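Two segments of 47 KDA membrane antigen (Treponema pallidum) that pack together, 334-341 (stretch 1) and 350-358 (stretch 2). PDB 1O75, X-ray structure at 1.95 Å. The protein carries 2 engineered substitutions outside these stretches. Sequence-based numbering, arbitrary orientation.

Stretch 1 (334-341) KYEGNIDI
Stretch 2 (350-358) IGGADAETL

Residues 334-341 and 350-358 run antiparallel, and they meet as a short two-stranded ladder that frays into loops. Tyr335 (phi/psi -72/115) and Ile339 (-94/148) are extended, while Glu336 (-89/-9) turns the chain. Asp340 and Ile341 are extended (-120/129 and -125/142), as are Ile350 and Gly351 (-115/122 and -146/180). Asp340 pairs with Gly351 as a hydrogen-bonded pair, and Ile341 with Ile350 as a non-hydrogen-bonded one, each at a CA-CA distance of 4.8 Å. Two bonds close the Asp340-Gly351 ring: Asp340 N donates to Gly351 O at a very short 2.5 Å, and Gly351 N donates to Asp340 O at 2.8 Å, with N-H...O angles of 153° and 164°. The CA of Ile350 also lies 3.2 Å from Asp340 O, a CA-H...O contact that supplements the amide bonds.

Beyond this pair the register continues without further hydrogen bonds. The CA atoms of Ile339 and Gly352 are 4.5 Å apart, yet Asn338 O and Gly352 O, both acceptors, face each other at 2.8 Å and cannot bond. Gly352 turns the chain with phi/psi 86/-12, where a side chain would be jammed against the preceding carbonyl; a CB would also clash with Asp340 OD2 and Asn338 O. Glycine therefore fits doubly, and the bare CA of Gly352 lets Asp340 OD2 approach to 3.3 Å. Ala353 resumes an extended course (-120/159), and residues 355-357 adopt helical angles, with Leu358 N donating to Ala355 O at 3.2 Å. Ahead of them, Asp354 (chi1 t) uses OD1 to accept Glu356 N at a very short 2.4 Å.

Among the side chains, Ile339 starts sideways, but its end reaches stretch 2: CD1 of Ile339 lies 3.2 Å from Ile350 CG2 and 3.8 Å from Ala353 CB. Its branched aliphatic side chain, with chi1 t and chi2 p carrying CD1 across, suits this apolar patch, although CD1 of Ile339 also comes within a tight 2.9 Å of Gly351 O. Ile350 (m, t) and Ile341 (m, t) share one face of the ladder, while Asp340 (chi1 m) projects from the other, where the residue is exposed, as suits a charged side chain.

Tyr335 (chi1 t, chi2 62°) points toward stretch 2 and bridges a wider gap, Tyr335 CA lying 8.7 Å from Thr357 CA. Its long ring lies oblique to its neighbours: Tyr335 CZ is 3.9 Å from Ala353 CB, Tyr335 OH comes within a tight 3.0 Å of Ala353 CB, and Tyr335 CE1 is 3.4 Å from Thr357 OG1. The CA-to-CB bond of Thr357 (chi1 t) points toward stretch 1, but its buried OG1 has no hydrogen-bonding partner, so this contact is one of packing.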

ATOM      1  N   LYS B 334     -27.799   1.094   0.485  1.00 51.07           N
ATOM      2  CA  LYS B 334     -27.393   2.401   0.977  1.00 56.13           C
ATOM      3  C   LYS B 334     -28.285   2.764   2.154  1.00 57.67           C
ATOM      4  O   LYS B 334     -29.503   2.610   2.074  1.00 57.97           O
ATOM      5  CB  LYS B 334     -27.572   3.448  -0.123  1.00 58.25           C
ATOM      6  CG  LYS B 334     -27.101   4.833   0.260  1.00 61.79           C
ATOM      7  CD  LYS B 334     -27.344   5.823  -0.870  1.00 65.61           C
ATOM      8  CE  LYS B 334     -26.697   7.171  -0.574  1.00 67.53           C
ATOM      9  NZ  LYS B 334     -27.172   7.758   0.715  1.00 69.13           N
ATOM     10  N   TYR B 335     -27.688   3.235   3.245  1.00 60.20           N
ATOM     11  CA  TYR B 335     -28.473   3.636   4.417  1.00 63.32           C
ATOM     12  C   TYR B 335     -29.188   4.933   4.050  1.00 64.76           C
ATOM     13  O   TYR B 335     -28.543   5.952   3.802  1.00 64.67           O
ATOM     14  CB  TYR B 335     -27.557   3.865   5.619  1.00 64.27           C
ATOM     15  CG  TYR B 335     -28.255   4.460   6.823  1.00 66.46           C
ATOM     16  CD1 TYR B 335     -29.291   3.781   7.468  1.00 66.94           C
ATOM     17  CD2 TYR B 335     -27.874   5.708   7.320  1.00 67.33           C
ATOM     18  CE1 TYR B 335     -29.933   4.335   8.581  1.00 68.05           C
ATOM     19  CE2 TYR B 335     -28.507   6.269   8.430  1.00 68.27           C
ATOM     20  CZ  TYR B 335     -29.533   5.581   9.053  1.00 68.49           C
ATOM     21  OH  TYR B 335     -30.161   6.150  10.136  1.00 69.31           O
ATOM     22  N   GLU B 336     -30.515   4.889   4.003  1.00 67.23           N
ATOM     23  CA  GLU B 336     -31.302   6.062   3.629  1.00 69.60           C
ATOM     24  C   GLU B 336     -31.695   6.995   4.772  1.00 70.74           C
ATOM     25  O   GLU B 336     -32.218   8.082   4.532  1.00 70.95           O
ATOM     26  CB  GLU B 336     -32.552   5.632   2.857  1.00 70.48           C
ATOM     27  CG  GLU B 336     -32.277   5.206   1.416  1.00 72.82           C
ATOM     28  CD  GLU B 336     -31.796   6.354   0.529  1.00 74.45           C
ATOM     29  OE1 GLU B 336     -30.680   6.879   0.753  1.00 75.14           O
ATOM     30  OE2 GLU B 336     -32.543   6.735  -0.397  1.00 76.22           O
ATOM     31  N   GLY B 337     -31.460   6.581   6.009  1.00 71.62           N
ATOM     32  CA  GLY B 337     -31.777   7.460   7.115  1.00 73.87           C
ATOM     33  C   GLY B 337     -30.660   8.482   7.135  1.00 75.02           C
ATOM     34  O   GLY B 337     -29.791   8.453   6.260  1.00 75.53           O
ATOM     35  N   ASN B 338     -30.666   9.396   8.097  1.00 76.02           N
ATOM     36  CA  ASN B 338     -29.583  10.371   8.165  1.00 77.00           C
ATOM     37  C   ASN B 338     -28.952  10.392   9.548  1.00 76.47           C
ATOM     38  O   ASN B 338     -29.617  10.630  10.553  1.00 77.77           O
ATOM     39  CB  ASN B 338     -30.061  11.765   7.741  1.00 77.72           C
ATOM     40  CG  ASN B 338     -29.804  12.036   6.260  1.00 79.03           C
ATOM     41  OD1 ASN B 338     -28.674  11.905   5.783  1.00 79.23           O
ATOM     42  ND2 ASN B 338     -30.851  12.411   5.529  1.00 79.93           N
ATOM     43  N   ILE B 339     -27.651  10.124   9.568  1.00 75.33           N
ATOM     44  CA  ILE B 339     -26.860  10.043  10.785  1.00 73.44           C
ATOM     45  C   ILE B 339     -26.168  11.364  11.153  1.00 72.52           C
ATOM     46  O   ILE B 339     -25.802  12.152  10.278  1.00 72.07           O
ATOM     47  CB  ILE B 339     -25.808   8.919  10.614  1.00 73.63           C
ATOM     48  CG1 ILE B 339     -24.873   8.862  11.821  1.00 74.23           C
ATOM     49  CG2 ILE B 339     -25.029   9.143   9.328  1.00 72.98           C
ATOM     50  CD1 ILE B 339     -25.542   8.386  13.076  1.00 75.15           C
ATOM     51  N   ASP B 340     -25.999  11.598  12.453  1.00 71.37           N
ATOM     52  CA  ASP B 340     -25.354  12.807  12.959  1.00 70.23           C
ATOM     53  C   ASP B 340     -24.120  12.431  13.761  1.00 68.64           C
ATOM     54  O   ASP B 340     -24.189  11.594  14.661  1.00 67.64           O
ATOM     55  CB  ASP B 340     -26.304  13.593  13.864  1.00 71.97           C
ATOM     56  CG  ASP B 340     -27.547  14.064  13.145  1.00 73.70           C
ATOM     57  OD1 ASP B 340     -27.426  14.861  12.185  1.00 74.53           O
ATOM     58  OD2 ASP B 340     -28.651  13.634  13.545  1.00 75.46           O
ATOM     59  N   ILE B 341     -22.997  13.063  13.442  1.00 67.71           N
ATOM     60  CA  ILE B 341     -21.741  12.779  14.124  1.00 67.88           C
ATOM     61  C   ILE B 341     -21.093  14.039  14.709  1.00 67.78           C
ATOM     62  O   ILE B 341     -21.123  15.110  14.098  1.00 67.63           O
ATOM     63  CB  ILE B 341     -20.746  12.104  13.153  1.00 67.32           C
ATOM     64  CG1 ILE B 341     -21.323  10.776  12.655  1.00 67.53           C
ATOM     65  CG2 ILE B 341     -19.412  11.876  13.846  1.00 68.22           C
ATOM     66  CD1 ILE B 341     -20.578  10.191  11.472  1.00 67.01           C
ATOM     67  N   ILE B 350     -22.899  10.133  18.261  1.00 80.33           N
ATOM     68  CA  ILE B 350     -23.677   9.607  17.147  1.00 81.29           C
ATOM     69  C   ILE B 350     -25.181   9.668  17.392  1.00 81.77           C
ATOM     70  O   ILE B 350     -25.692   9.105  18.360  1.00 81.11           O
ATOM     71  CB  ILE B 350     -23.287   8.145  16.845  1.00 81.11           C
ATOM     72  CG1 ILE B 350     -21.878   8.104  16.258  1.00 81.07           C
ATOM     73  CG2 ILE B 350     -24.283   7.522  15.887  1.00 81.45           C
ATOM     74  CD1 ILE B 350     -21.476   6.753  15.742  1.00 81.19           C
ATOM     75  N   GLY B 351     -25.885  10.351  16.498  1.00 82.67           N
ATOM     76  CA  GLY B 351     -27.323  10.466  16.622  1.00 84.37           C
ATOM     77  C   GLY B 351     -27.970  10.494  15.255  1.00 85.35           C
ATOM     78  O   GLY B 351     -27.279  10.413  14.243  1.00 85.19           O
ATOM     79  N   GLY B 352     -29.295  10.596  15.224  1.00 86.20           N
ATOM     80  CA  GLY B 352     -30.008  10.649  13.958  1.00 87.09           C
ATOM     81  C   GLY B 352     -30.351   9.303  13.346  1.00 87.69           C
ATOM     82  O   GLY B 352     -31.139   9.231  12.396  1.00 88.19           O
ATOM     83  N   ALA B 353     -29.772   8.235  13.883  1.00 87.64           N
ATOM     84  CA  ALA B 353     -30.033   6.903  13.357  1.00 87.55           C
ATOM     85  C   ALA B 353     -30.634   5.971  14.398  1.00 87.57           C
ATOM     86  O   ALA B 353     -30.513   6.191  15.601  1.00 87.57           O
ATOM     87  CB  ALA B 353     -28.748   6.301  12.801  1.00 87.55           C
ATOM     88  N   ASP B 354     -31.281   4.924  13.904  1.00 87.89           N
ATOM     89  CA  ASP B 354     -31.926   3.910  14.728  1.00 88.00           C
ATOM     90  C   ASP B 354     -30.897   3.229  15.633  1.00 87.31           C
ATOM     91  O   ASP B 354     -29.696   3.448  15.498  1.00 87.19           O
ATOM     92  CB  ASP B 354     -32.589   2.886  13.797  1.00 89.43           C
ATOM     93  CG  ASP B 354     -33.417   1.856  14.535  1.00 90.52           C
ATOM     94  OD1 ASP B 354     -32.833   0.988  15.220  1.00 90.80           O
ATOM     95  OD2 ASP B 354     -34.661   1.915  14.419  1.00 91.13           O
ATOM     96  N   ALA B 355     -31.376   2.414  16.565  1.00 86.38           N
ATOM     97  CA  ALA B 355     -30.495   1.691  17.473  1.00 85.05           C
ATOM     98  C   ALA B 355     -30.045   0.404  16.790  1.00 84.23           C
ATOM     99  O   ALA B 355     -28.874   0.031  16.853  1.00 84.06           O
ATOM    100  CB  ALA B 355     -31.229   1.370  18.763  1.00 85.39           C
ATOM    101  N   GLU B 356     -30.983  -0.274  16.136  1.00 83.17           N
ATOM    102  CA  GLU B 356     -30.671  -1.512  15.437  1.00 82.51           C
ATOM    103  C   GLU B 356     -29.726  -1.245  14.272  1.00 81.38           C
ATOM    104  O   GLU B 356     -28.841  -2.048  13.984  1.00 80.70           O
ATOM    105  CB  GLU B 356     -31.941  -2.168  14.899  1.00 83.09           C
ATOM    106  CG  GLU B 356     -31.653  -3.358  13.986  1.00 84.57           C
ATOM    107  CD  GLU B 356     -32.903  -3.957  13.366  1.00 85.72           C
ATOM    108  OE1 GLU B 356     -33.658  -3.217  12.695  1.00 85.62           O
ATOM    109  OE2 GLU B 356     -33.126  -5.175  13.546  1.00 86.30           O
ATOM    110  N   THR B 357     -29.929  -0.116  13.603  1.00 80.20           N
ATOM    111  CA  THR B 357     -29.105   0.255  12.460  1.00 79.16           C
ATOM    112  C   THR B 357     -27.630   0.414  12.848  1.00 78.20           C
ATOM    113  O   THR B 357     -26.737   0.225  12.017  1.00 77.63           O
ATOM    114  CB  THR B 357     -29.625   1.565  11.818  1.00 79.36           C
ATOM    115  OG1 THR B 357     -28.931   1.819  10.591  1.00 79.85           O
ATOM    116  CG2 THR B 357     -29.407   2.728  12.747  1.00 80.50           C
ATOM    117  N   LEU B 358     -27.374   0.741  14.114  1.00 77.51           N
ATOM    118  CA  LEU B 358     -26.001   0.921  14.591  1.00 76.12           C
ATOM    119  C   LEU B 358     -25.431  -0.320  15.279  1.00 75.56           C
ATOM    120  O   LEU B 358     -24.430  -0.242  15.992  1.00 75.06           O
ATOM    121  CB  LEU B 358     -25.921   2.126  15.537  1.00 74.98           C
ATOM    122  CG  LEU B 358     -26.309   3.477  14.926  1.00 74.69           C
ATOM    123  CD1 LEU B 358     -26.154   4.575  15.959  1.00 74.97           C
ATOM    124  CD2 LEU B 358     -25.434   3.769  13.712  1.00 74.75           C
TER